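Local coordinates for protein succinylglutamate desuccinylase (Vibrio parahaemolyticus, PDB 2BCO) that probably hydrolyses N-succinyl-L-glutamate to succinate and L-glutamate with a bound zinc ion, the fifth and last step of arginine degradation by the AST pathway, at residues A[59-63]-A[95-99]; A[50-54]-A[146-150]; A[191-197]-A[257-262]. All blocks are in the same frame, centred on the assembly; numbering follows the deposited sequence.

How the interactions relate
All three contacts reach the same large mixed sheet, with centres 25 Å apart for each pair. Interactions 1 and 2 belong to the catalytic domain and both concern strand 55-60: in interaction 2, 50-54 leads into it beside the start of its parallel neighbour 149-157, and in interaction 1, 59-63 carries its end, next to strand 90-95, with H63 on the zinc. In sequence, interaction 1 falls wholly between the two halves of interaction 2. Interaction 3 follows both and lies across the chain's centre from interaction 1; there strand 192-195 pairs with 258-267, so the sheet links the catalytic domain to the barrel-sandwich hybrid region.

Interaction 1: residues A[59-63]-A[95-99]; sequences SCGIH and IAHPE. With ZN (zinc ion), chain C.
S59 and C60 are extended and finish strand 55-60, which runs parallel to strand 90-95. C60 is in register with I95 (CA-CA 5.2 Å), and C60 O accepts the hydrogen bond of A96 N at 3.0 Å (157° at the hydrogen). The side chains of C60 and I95 share one face, C60 SG (chi1 p) lying 4.0 Å from I95 CG1. At G61 the chain leaves the strand with phi/psi 75/17; a CB there would sit only 3.0 Å from A96 O, so a side chain would be crowded. H97, the N-cap residue of helix 98-102, brings CB to 3.7 Å from G61 O, and its NE2 hydrogen-bonds E126. I62 (m, m) points its CA-CB bond away, yet CD1 folds back to 3.8 Å from A96 CB. H63 (chi1 m), its CA-CB bond directed away from 95-99, binds zinc through ND1 at 2.4 Å, with water 1 at 2.6 Å from the metal. E66 and H155 complete the protein ligands, giving the His-x-x-Glu plus His site of M14-type zinc hydrolases.

Interaction 2: residues A[50-54]-A[146-150]; sequences TQETK and PKTRW
K54 lays its aliphatic chain (chi1 m, then t, t and p) against the indole of W150 (chi1 m); K54 CD comes within 3.3 Å of W150 NE1. The lysine's charged end continues past the indole to a salt bridge with E247. The backbones meet nearest at K54 and T148 (CA-CA 4.7 Å), and the touching parts, 51-54 and 147-150, run 28° apart. T148 points its CA-CB bond at the partner segment: T148 CB lies 3.6 Å from T53 O, T148 CG2 3.8 Å from Q51 O, and T148 O 3.6 Å from K54 CA. T148 OG1 hydrogen-bonds E145 O and N55 ND2. The contact thus brings together the lead-in to strand 55-60 and the start of its parallel neighbour 149-157, and backbone hydrogen bonds of T148 and W150 with N55 begin their pairing. Ahead of strand 149-157, residues 146-148 form a 3-10 turn, with R149 N hydrogen-bonded to P146 O at 3.1 Å. The other approach is a type I turn from T50 to T53, closed by T53 N to T50 O at 3.3 Å; T50 OG1 accepts from E52 N at 3.2 Å, an ST turn, and T50 N donates to T53 OG1 at 2.7 Å. At the exposed edge, E52 (m, m) swings OE1 to 3.3 Å from K147 NZ, a salt bridge whose hydrogen bond is weak.

Interaction 3: residues A[191-197]-A[257-262]; sequences EAVLLSN and CIKYRV
Parallel strand pairing carries the mixed sheet from the catalytic domain (192-195) into the barrel-sandwich hybrid region (258-262). The strand axes approach to 4.8 Å at 24°, with A192 opposite I258 (CA-CA 4.4 Å), V193 opposite K259 (5.2 Å) and L194 opposite Y260 (4.7 Å). V262, Y260 and V193 bury most surface here. V193 is hydrogen-bonded through both its backbone N and O: V193 N donates to I258 O at 2.8 Å, and V193 O accepts from Y260 N at 3.0 Å. I258 N to E191 O (2.9 Å) precedes them and L195 N to Y260 O (3.1 Å) follows. The side chain of V193 (chi1 t) shares a face with K259 and brings CG2 to 3.3 Å from C257 SG, next to L185 of helix 179-188. On the other face, with A192, I258 and L194, the Y260 ring (chi1 m, chi2 -81°) lies alongside strand 192-195, CE2 3.5 Å from A192 CB at the ring edge. Y260 OH hydrogen-bonds H163. Strand 165-169 pairs with the far edge of 192-195, and 322-335 with that of 258-267, so both strands are interior to the sheet. V262 (chi1 t) points toward 191-197; its CG2 lies 4.0 Å from L194 CD2, and its CB 3.6 Å from N197 OD1. Here the strands part, and instead of a direct bond water 2 intervenes, donating to L195 O and accepting from V262 N, each at 2.8 Å from the water oxygen.

Interaction 1: residues A[59-63]-A[95-99]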
ATOM      1  N   SER A  59      -3.630   0.966  -6.323  1.00 11.14           N
ATOM      2  CA  SER A  59      -3.410   2.393  -6.171  1.00 10.58           C
ATOM      3  C   SER A  59      -1.964   2.745  -5.870  1.00 10.33           C
ATOM      4  O   SER A  59      -1.214   1.968  -5.281  1.00 10.19           O
ATOM      5  CB  SER A  59      -4.337   2.970  -5.084  1.00  8.24           C
ATOM      6  OG  SER A  59      -4.131   2.365  -3.821  1.00 12.74           O
ATOM      7  N   CYS A  60      -1.574   3.928  -6.308  1.00 11.59           N
ATOM      8  CA  CYS A  60      -0.237   4.415  -6.062  1.00 14.22           C
ATOM      9  C   CYS A  60      -0.336   5.919  -5.901  1.00 14.29           C
ATOM     10  O   CYS A  60      -1.352   6.527  -6.257  1.00 13.19           O
ATOM     11  CB  CYS A  60       0.683   4.070  -7.234  1.00 12.95           C
ATOM     12  SG  CYS A  60       0.181   4.794  -8.776  1.00 15.15           S
ATOM     13  N   GLY A  61       0.710   6.518  -5.349  1.00 12.65           N
ATOM     14  CA  GLY A  61       0.703   7.952  -5.183  1.00 12.20           C
ATOM     15  C   GLY A  61      -0.158   8.558  -4.084  1.00 11.84           C
ATOM     16  O   GLY A  61      -0.433   9.751  -4.150  1.00 13.61           O
ATOM     17  N   ILE A  62      -0.595   7.772  -3.098  1.00  9.17           N
ATOM     18  CA  ILE A  62      -1.377   8.324  -1.993  1.00  9.83           C
ATOM     19  C   ILE A  62      -0.507   9.451  -1.430  1.00 12.14           C
ATOM     20  O   ILE A  62      -1.006  10.487  -0.979  1.00 13.64           O
ATOM     21  CB  ILE A  62      -1.658   7.253  -0.896  1.00  9.52           C
ATOM     22  CG1 ILE A  62      -2.862   6.402  -1.307  1.00 11.84           C
ATOM     23  CG2 ILE A  62      -1.931   7.913   0.464  1.00  7.66           C
ATOM     24  CD1 ILE A  62      -4.146   7.207  -1.526  1.00  8.66           C
ATOM     25  N   HIS A  63       0.802   9.215  -1.482  1.00 10.88           N
ATOM     26  CA  HIS A  63       1.833  10.161  -1.063  1.00 11.64           C
ATOM     27  C   HIS A  63       2.500  10.533  -2.391  1.00 11.53           C
ATOM     28  O   HIS A  63       2.981   9.659  -3.111  1.00 10.28           O
ATOM     29  CB  HIS A  63       2.827   9.481  -0.114  1.00 10.28           C
ATOM     30  CG  HIS A  63       2.264   9.227   1.250  1.00 12.72           C
ATOM     31  ND1 HIS A  63       2.744   8.245   2.088  1.00 11.59           N
ATOM     32  CD2 HIS A  63       1.272   9.847   1.931  1.00 13.49           C
ATOM     33  CE1 HIS A  63       2.071   8.267   3.224  1.00 11.64           C
ATOM     34  NE2 HIS A  63       1.173   9.230   3.155  1.00 13.33           N
ATOM     35  N   ILE A  95      -3.942   6.780  -9.559  1.00  8.44           N
ATOM     36  CA  ILE A  95      -2.792   7.624  -9.284  1.00 10.36           C
ATOM     37  C   ILE A  95      -3.496   8.687  -8.449  1.00 11.69           C
ATOM     38  O   ILE A  95      -4.102   9.608  -8.986  1.00 12.54           O
ATOM     39  CB  ILE A  95      -2.200   8.284 -10.545  1.00 24.65           C
ATOM     40  CG1 ILE A  95      -1.545   7.238 -11.442  1.00 24.24           C
ATOM     41  CG2 ILE A  95      -1.165   9.335 -10.141  1.00 24.93           C
ATOM     42  CD1 ILE A  95      -1.096   7.790 -12.767  1.00 24.81           C
ATOM     43  N   ALA A  96      -3.467   8.519  -7.136  1.00 23.25           N
ATOM     44  CA  ALA A  96      -4.124   9.460  -6.254  1.00 26.58           C
ATOM     45  C   ALA A  96      -3.218  10.659  -6.049  1.00 28.94           C
ATOM     46  O   ALA A  96      -2.005  10.519  -6.025  1.00 34.95           O
ATOM     47  CB  ALA A  96      -4.415   8.796  -4.914  1.00 11.52           C
ATOM     48  N   HIS A  97      -3.796  11.842  -5.938  1.00 24.48           N
ATOM     49  CA  HIS A  97      -2.992  13.039  -5.671  1.00 22.66           C
ATOM     50  C   HIS A  97      -1.886  13.482  -6.639  1.00 21.67           C
ATOM     51  O   HIS A  97      -0.759  13.751  -6.219  1.00 19.85           O
ATOM     52  CB  HIS A  97      -2.372  12.905  -4.291  1.00 12.73           C
ATOM     53  CG  HIS A  97      -2.436  14.154  -3.492  1.00 11.91           C
ATOM     54  ND1 HIS A  97      -2.835  15.361  -4.033  1.00 10.01           N
ATOM     55  CD2 HIS A  97      -2.181  14.401  -2.185  1.00  9.89           C
ATOM     56  CE1 HIS A  97      -2.827  16.285  -3.099  1.00 11.17           C
ATOM     57  NE2 HIS A  97      -2.433  15.728  -1.962  1.00 11.42           N
ATOM     58  N   PRO A  98      -2.189  13.598  -7.935  1.00 13.67           N
ATOM     59  CA  PRO A  98      -1.142  14.024  -8.865  1.00 14.40           C
ATOM     60  C   PRO A  98      -0.581  15.428  -8.574  1.00 18.52           C
ATOM     61  O   PRO A  98       0.552  15.745  -8.934  1.00 15.95           O
ATOM     62  CB  PRO A  98      -1.834  13.937 -10.223  1.00 16.17           C
ATOM     63  CG  PRO A  98      -3.275  14.203  -9.881  1.00 15.85           C
ATOM     64  CD  PRO A  98      -3.463  13.378  -8.638  1.00 14.98           C
ATOM     65  N   GLU A  99      -1.363  16.268  -7.912  1.00 23.41           N
ATOM     66  CA  GLU A  99      -0.884  17.606  -7.620  1.00 25.65           C
ATOM     67  C   GLU A  99       0.320  17.556  -6.686  1.00 25.69           C
ATOM     68  O   GLU A  99       1.246  18.352  -6.816  1.00 24.42           O
ATOM     69  CB  GLU A  99      -1.994  18.461  -7.004  1.00 43.39           C
ATOM     70  CG  GLU A  99      -1.581  19.900  -6.753  1.00 51.40           C
ATOM     71  CD  GLU A  99      -2.739  20.774  -6.297  1.00 56.49           C
ATOM     72  OE1 GLU A  99      -2.504  21.968  -6.015  1.00 59.56           O
ATOM     73  OE2 GLU A  99      -3.880  20.272  -6.223  1.00 58.04           O
TER
HETATM   74 ZN    ZN C 501       3.578   6.107   1.499  1.00 46.01          ZN
HETATM   75  O   HOH W   1       5.179   5.521   3.410  1.00 20.89           O

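Interaction 2: residues A[50-54]-A[146-150]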
ATOM      1  N   THR A  50     -15.792 -13.739 -15.219  1.00 42.88           N
ATOM      2  CA  THR A  50     -16.486 -14.882 -14.633  1.00 42.57           C
ATOM      3  C   THR A  50     -16.712 -14.629 -13.148  1.00 44.02           C
ATOM      4  O   THR A  50     -16.355 -13.572 -12.624  1.00 44.05           O
ATOM      5  CB  THR A  50     -15.691 -16.199 -14.774  1.00 40.77           C
ATOM      6  OG1 THR A  50     -14.573 -16.192 -13.873  1.00 39.04           O
ATOM      7  CG2 THR A  50     -15.204 -16.377 -16.202  1.00 41.51           C
ATOM      8  N   GLN A  51     -17.302 -15.609 -12.471  1.00 47.90           N
ATOM      9  CA  GLN A  51     -17.588 -15.479 -11.052  1.00 48.15           C
ATOM     10  C   GLN A  51     -16.318 -15.528 -10.218  1.00 45.72           C
ATOM     11  O   GLN A  51     -16.306 -15.077  -9.074  1.00 44.65           O
ATOM     12  CB  GLN A  51     -18.552 -16.584 -10.597  1.00 64.70           C
ATOM     13  CG  GLN A  51     -18.073 -18.009 -10.853  1.00 70.81           C
ATOM     14  CD  GLN A  51     -18.423 -18.524 -12.245  1.00 73.87           C
ATOM     15  OE1 GLN A  51     -17.895 -18.053 -13.254  1.00 74.17           O
ATOM     16  NE2 GLN A  51     -19.324 -19.502 -12.300  1.00 73.94           N
ATOM     17  N   GLU A  52     -15.251 -16.071 -10.795  1.00 47.20           N
ATOM     18  CA  GLU A  52     -13.982 -16.182 -10.083  1.00 43.42           C
ATOM     19  C   GLU A  52     -12.978 -15.104 -10.500  1.00 39.85           C
ATOM     20  O   GLU A  52     -11.827 -15.117 -10.063  1.00 39.04           O
ATOM     21  CB  GLU A  52     -13.374 -17.571 -10.309  1.00 50.16           C
ATOM     22  CG  GLU A  52     -14.302 -18.750  -9.994  1.00 55.82           C
ATOM     23  CD  GLU A  52     -14.767 -18.797  -8.542  1.00 58.56           C
ATOM     24  OE1 GLU A  52     -15.598 -17.952  -8.148  1.00 61.36           O
ATOM     25  OE2 GLU A  52     -14.301 -19.682  -7.792  1.00 59.29           O
ATOM     26  N   THR A  53     -13.411 -14.178 -11.350  1.00 30.07           N
ATOM     27  CA  THR A  53     -12.542 -13.096 -11.800  1.00 26.39           C
ATOM     28  C   THR A  53     -12.219 -12.163 -10.634  1.00 23.81           C
ATOM     29  O   THR A  53     -13.122 -11.683  -9.954  1.00 23.14           O
ATOM     30  CB  THR A  53     -13.212 -12.254 -12.906  1.00 19.21           C
ATOM     31  OG1 THR A  53     -13.384 -13.049 -14.088  1.00 18.36           O
ATOM     32  CG2 THR A  53     -12.364 -11.029 -13.227  1.00 17.04           C
ATOM     33  N   LYS A  54     -10.935 -11.902 -10.407  1.00 21.16           N
ATOM     34  CA  LYS A  54     -10.535 -11.013  -9.322  1.00 18.61           C
ATOM     35  C   LYS A  54     -10.830  -9.541  -9.624  1.00 18.18           C
ATOM     36  O   LYS A  54     -10.826  -9.103 -10.778  1.00 16.42           O
ATOM     37  CB  LYS A  54      -9.043 -11.174  -9.017  1.00 22.98           C
ATOM     38  CG  LYS A  54      -8.674 -12.543  -8.471  1.00 26.18           C
ATOM     39  CD  LYS A  54      -7.234 -12.580  -8.003  1.00 26.70           C
ATOM     40  CE  LYS A  54      -6.887 -13.923  -7.382  1.00 29.60           C
ATOM     41  NZ  LYS A  54      -6.986 -15.043  -8.362  1.00 29.96           N
ATOM     42  N   PRO A 146     -17.228 -10.712  -2.180  1.00 19.68           N
ATOM     43  CA  PRO A 146     -16.137 -10.335  -1.273  1.00 18.33           C
ATOM     44  C   PRO A 146     -14.842 -11.119  -1.483  1.00 17.04           C
ATOM     45  O   PRO A 146     -13.752 -10.557  -1.398  1.00 16.41           O
ATOM     46  CB  PRO A 146     -16.746 -10.581   0.109  1.00 17.03           C
ATOM     47  CG  PRO A 146     -18.207 -10.219  -0.117  1.00 15.92           C
ATOM     48  CD  PRO A 146     -18.499 -10.890  -1.444  1.00 14.70           C
ATOM     49  N   LYS A 147     -14.963 -12.414  -1.762  1.00 18.08           N
ATOM     50  CA  LYS A 147     -13.789 -13.261  -1.956  1.00 17.77           C
ATOM     51  C   LYS A 147     -12.933 -12.884  -3.155  1.00 16.01           C
ATOM     52  O   LYS A 147     -11.761 -13.246  -3.222  1.00 15.23           O
ATOM     53  CB  LYS A 147     -14.197 -14.738  -2.058  1.00 24.94           C
ATOM     54  CG  LYS A 147     -15.227 -15.055  -3.128  1.00 29.72           C
ATOM     55  CD  LYS A 147     -15.617 -16.531  -3.078  1.00 33.59           C
ATOM     56  CE  LYS A 147     -16.763 -16.834  -4.026  1.00 35.66           C
ATOM     57  NZ  LYS A 147     -16.468 -16.338  -5.395  1.00 37.89           N
ATOM     58  N   THR A 148     -13.519 -12.157  -4.096  1.00 13.06           N
ATOM     59  CA  THR A 148     -12.804 -11.725  -5.289  1.00 13.62           C
ATOM     60  C   THR A 148     -12.069 -10.392  -5.091  1.00 11.88           C
ATOM     61  O   THR A 148     -11.226 -10.023  -5.897  1.00 13.18           O
ATOM     62  CB  THR A 148     -13.778 -11.528  -6.467  1.00 15.93           C
ATOM     63  OG1 THR A 148     -14.505 -10.300  -6.286  1.00 13.71           O
ATOM     64  CG2 THR A 148     -14.772 -12.693  -6.534  1.00 15.85           C
ATOM     65  N   ARG A 149     -12.372  -9.682  -4.012  1.00 18.36           N
ATOM     66  CA  ARG A 149     -11.776  -8.368  -3.778  1.00 17.82           C
ATOM     67  C   ARG A 149     -10.330  -8.262  -3.285  1.00 18.98           C
ATOM     68  O   ARG A 149      -9.928  -8.897  -2.301  1.00 19.91           O
ATOM     69  CB  ARG A 149     -12.688  -7.582  -2.848  1.00 16.17           C
ATOM     70  CG  ARG A 149     -14.098  -7.442  -3.380  1.00 14.11           C
ATOM     71  CD  ARG A 149     -15.027  -6.956  -2.295  1.00 17.75           C
ATOM     72  NE  ARG A 149     -16.432  -7.015  -2.690  1.00 18.49           N
ATOM     73  CZ  ARG A 149     -17.439  -6.865  -1.834  1.00 19.14           C
ATOM     74  NH1 ARG A 149     -17.179  -6.653  -0.549  1.00 14.18           N
ATOM     75  NH2 ARG A 149     -18.699  -6.920  -2.258  1.00 21.03           N
ATOM     76  N   TRP A 150      -9.566  -7.419  -3.981  1.00 12.42           N
ATOM     77  CA  TRP A 150      -8.162  -7.163  -3.663  1.00 11.67           C
ATOM     78  C   TRP A 150      -7.877  -5.668  -3.715  1.00 10.49           C
ATOM     79  O   TRP A 150      -8.433  -4.949  -4.537  1.00 10.34           O
ATOM     80  CB  TRP A 150      -7.222  -7.825  -4.678  1.00 12.42           C
ATOM     81  CG  TRP A 150      -7.164  -9.320  -4.645  1.00 12.80           C
ATOM     82  CD1 TRP A 150      -8.168 -10.188  -4.946  1.00 13.96           C
ATOM     83  CD2 TRP A 150      -6.005 -10.120  -4.364  1.00 14.31           C
ATOM     84  NE1 TRP A 150      -7.704 -11.480  -4.893  1.00 16.63           N
ATOM     85  CE2 TRP A 150      -6.383 -11.469  -4.552  1.00 15.04           C
ATOM     86  CE3 TRP A 150      -4.681  -9.825  -4.019  1.00 14.62           C
ATOM     87  CZ2 TRP A 150      -5.486 -12.529  -4.353  1.00 16.28           C
ATOM     88  CZ3 TRP A 150      -3.786 -10.884  -3.828  1.00 16.56           C
ATOM     89  CH2 TRP A 150      -4.191 -12.216  -4.014  1.00 14.98           C
TER

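Interaction 3: residues A[191-197]-A[257-262]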
ATOM      1  N   GLU A 191      10.086  -8.981   1.361  1.00 12.08           N
ATOM      2  CA  GLU A 191      10.840  -9.502   2.489  1.00 14.34           C
ATOM      3  C   GLU A 191      10.105  -9.706   3.802  1.00 13.84           C
ATOM      4  O   GLU A 191      10.427 -10.629   4.545  1.00 12.86           O
ATOM      5  CB  GLU A 191      12.070  -8.626   2.701  1.00 18.58           C
ATOM      6  CG  GLU A 191      12.969  -8.602   1.471  1.00 22.11           C
ATOM      7  CD  GLU A 191      14.087  -7.591   1.580  1.00 27.78           C
ATOM      8  OE1 GLU A 191      14.805  -7.615   2.602  1.00 28.73           O
ATOM      9  OE2 GLU A 191      14.257  -6.779   0.640  1.00 32.26           O
ATOM     10  N   ALA A 192       9.123  -8.861   4.096  1.00 12.14           N
ATOM     11  CA  ALA A 192       8.395  -9.004   5.344  1.00 12.43           C
ATOM     12  C   ALA A 192       7.002  -8.396   5.303  1.00 14.61           C
ATOM     13  O   ALA A 192       6.734  -7.480   4.517  1.00 12.84           O
ATOM     14  CB  ALA A 192       9.192  -8.378   6.475  1.00 11.05           C
ATOM     15  N   VAL A 193       6.116  -8.931   6.144  1.00 10.44           N
ATOM     16  CA  VAL A 193       4.758  -8.418   6.252  1.00 12.35           C
ATOM     17  C   VAL A 193       4.443  -8.165   7.721  1.00 10.70           C
ATOM     18  O   VAL A 193       4.640  -9.033   8.564  1.00  7.68           O
ATOM     19  CB  VAL A 193       3.705  -9.396   5.699  1.00 25.00           C
ATOM     20  CG1 VAL A 193       2.340  -8.711   5.662  1.00 21.07           C
ATOM     21  CG2 VAL A 193       4.103  -9.850   4.304  1.00 31.57           C
ATOM     22  N   LEU A 194       3.976  -6.962   8.019  1.00 11.39           N
ATOM     23  CA  LEU A 194       3.625  -6.586   9.383  1.00 10.52           C
ATOM     24  C   LEU A 194       2.095  -6.734   9.501  1.00  9.85           C
ATOM     25  O   LEU A 194       1.343  -6.148   8.720  1.00  7.31           O
ATOM     26  CB  LEU A 194       4.038  -5.130   9.643  1.00 12.18           C
ATOM     27  CG  LEU A 194       4.257  -4.620  11.077  1.00 16.30           C
ATOM     28  CD1 LEU A 194       3.875  -3.147  11.132  1.00 12.75           C
ATOM     29  CD2 LEU A 194       3.437  -5.415  12.085  1.00 15.72           C
ATOM     30  N   LEU A 195       1.644  -7.539  10.455  1.00  8.68           N
ATOM     31  CA  LEU A 195       0.220  -7.746  10.669  1.00  9.81           C
ATOM     32  C   LEU A 195      -0.246  -6.728  11.711  1.00  9.48           C
ATOM     33  O   LEU A 195       0.100  -6.846  12.880  1.00 11.44           O
ATOM     34  CB  LEU A 195      -0.030  -9.160  11.190  1.00 12.28           C
ATOM     35  CG  LEU A 195       0.532 -10.302  10.347  1.00 14.84           C
ATOM     36  CD1 LEU A 195       0.274 -11.614  11.050  1.00 15.35           C
ATOM     37  CD2 LEU A 195      -0.095 -10.299   8.966  1.00 11.83           C
ATOM     38  N   SER A 196      -1.012  -5.725  11.299  1.00 11.68           N
ATOM     39  CA  SER A 196      -1.484  -4.719  12.251  1.00 12.87           C
ATOM     40  C   SER A 196      -2.363  -5.342  13.333  1.00 12.60           C
ATOM     41  O   SER A 196      -3.054  -6.326  13.081  1.00 15.08           O
ATOM     42  CB  SER A 196      -2.284  -3.630  11.537  1.00  9.19           C
ATOM     43  OG  SER A 196      -1.457  -2.843  10.704  1.00 11.59           O
ATOM     44  N   ASN A 197      -2.335  -4.768  14.534  1.00 15.78           N
ATOM     45  CA  ASN A 197      -3.165  -5.263  15.630  1.00 18.74           C
ATOM     46  C   ASN A 197      -4.161  -4.181  16.025  1.00 19.13           C
ATOM     47  O   ASN A 197      -4.884  -4.332  17.002  1.00 22.34           O
ATOM     48  CB  ASN A 197      -2.307  -5.664  16.848  1.00 22.73           C
ATOM     49  CG  ASN A 197      -1.798  -4.458  17.634  1.00 26.27           C
ATOM     50  OD1 ASN A 197      -1.564  -3.390  17.068  1.00 29.77           O
ATOM     51  ND2 ASN A 197      -1.606  -4.633  18.938  1.00 26.76           N
ATOM     52  N   CYS A 257       7.870 -14.914   3.357  1.00 14.22           N
ATOM     53  CA  CYS A 257       8.301 -13.600   3.814  1.00 15.36           C
ATOM     54  C   CYS A 257       8.285 -13.659   5.339  1.00 13.47           C
ATOM     55  O   CYS A 257       7.583 -14.485   5.925  1.00 14.99           O
ATOM     56  CB  CYS A 257       7.337 -12.515   3.318  1.00 11.05           C
ATOM     57  SG  CYS A 257       5.614 -12.729   3.823  1.00 18.30           S
ATOM     58  N   ILE A 258       9.066 -12.808   5.987  1.00 11.29           N
ATOM     59  CA  ILE A 258       9.084 -12.794   7.439  1.00 13.41           C
ATOM     60  C   ILE A 258       7.752 -12.209   7.931  1.00 14.54           C
ATOM     61  O   ILE A 258       7.259 -11.224   7.374  1.00 16.05           O
ATOM     62  CB  ILE A 258      10.266 -11.952   7.955  1.00 18.17           C
ATOM     63  CG1 ILE A 258      11.582 -12.573   7.461  1.00 17.35           C
ATOM     64  CG2 ILE A 258      10.252 -11.886   9.487  1.00 17.98           C
ATOM     65  CD1 ILE A 258      12.774 -11.663   7.619  1.00 14.54           C
ATOM     66  N   LYS A 259       7.166 -12.832   8.949  1.00 14.85           N
ATOM     67  CA  LYS A 259       5.894 -12.371   9.494  1.00 15.36           C
ATOM     68  C   LYS A 259       6.162 -11.671  10.827  1.00 16.70           C
ATOM     69  O   LYS A 259       6.832 -12.221  11.706  1.00 17.29           O
ATOM     70  CB  LYS A 259       4.945 -13.556   9.724  1.00 20.36           C
ATOM     71  CG  LYS A 259       4.823 -14.560   8.566  1.00 19.52           C
ATOM     72  CD  LYS A 259       4.195 -13.942   7.316  1.00 21.00           C
ATOM     73  CE  LYS A 259       3.922 -14.998   6.240  1.00 17.49           C
ATOM     74  NZ  LYS A 259       5.152 -15.732   5.808  1.00 15.11           N
ATOM     75  N   TYR A 260       5.644 -10.455  10.970  1.00 10.20           N
ATOM     76  CA  TYR A 260       5.827  -9.678  12.192  1.00  9.70           C
ATOM     77  C   TYR A 260       4.474  -9.406  12.830  1.00  8.66           C
ATOM     78  O   TYR A 260       3.452  -9.452  12.161  1.00 10.25           O
ATOM     79  CB  TYR A 260       6.494  -8.330  11.887  1.00 12.28           C
ATOM     80  CG  TYR A 260       7.973  -8.392  11.569  1.00 14.10           C
ATOM     81  CD1 TYR A 260       8.926  -8.471  12.587  1.00 15.11           C
ATOM     82  CD2 TYR A 260       8.421  -8.371  10.254  1.00 12.51           C
ATOM     83  CE1 TYR A 260      10.293  -8.529  12.298  1.00 13.08           C
ATOM     84  CE2 TYR A 260       9.785  -8.427   9.955  1.00 14.12           C
ATOM     85  CZ  TYR A 260      10.713  -8.506  10.979  1.00 13.72           C
ATOM     86  OH  TYR A 260      12.058  -8.556  10.682  1.00 17.05           O
ATOM     87  N   ARG A 261       4.476  -9.144  14.130  1.00  7.57           N
ATOM     88  CA  ARG A 261       3.258  -8.810  14.858  1.00  9.49           C
ATOM     89  C   ARG A 261       3.637  -7.598  15.693  1.00  9.91           C
ATOM     90  O   ARG A 261       4.822  -7.344  15.912  1.00  6.69           O
ATOM     91  CB  ARG A 261       2.802  -9.959  15.775  1.00 13.57           C
ATOM     92  CG  ARG A 261       3.645 -10.182  17.032  1.00 15.09           C
ATOM     93  CD  ARG A 261       3.021 -11.270  17.924  1.00 20.80           C
ATOM     94  NE  ARG A 261       3.878 -11.666  19.044  1.00 20.36           N
ATOM     95  CZ  ARG A 261       4.090 -10.936  20.133  1.00 21.96           C
ATOM     96  NH1 ARG A 261       3.506  -9.756  20.274  1.00 22.61           N
ATOM     97  NH2 ARG A 261       4.897 -11.388  21.086  1.00 25.43           N
ATOM     98  N   VAL A 262       2.650  -6.851  16.164  1.00 15.62           N
ATOM     99  CA  VAL A 262       2.952  -5.677  16.968  1.00 20.31           C
ATOM    100  C   VAL A 262       3.197  -6.014  18.444  1.00 24.23           C
ATOM    101  O   VAL A 262       2.270  -6.365  19.171  1.00 24.99           O
ATOM    102  CB  VAL A 262       1.814  -4.644  16.859  1.00 18.21           C
ATOM    103  CG1 VAL A 262       2.114  -3.435  17.742  1.00 18.68           C
ATOM    104  CG2 VAL A 262       1.640  -4.233  15.401  1.00 17.44           C
TER
HETATM  105  O   HOH W   2       0.044  -7.618  15.536  1.00 10.82           O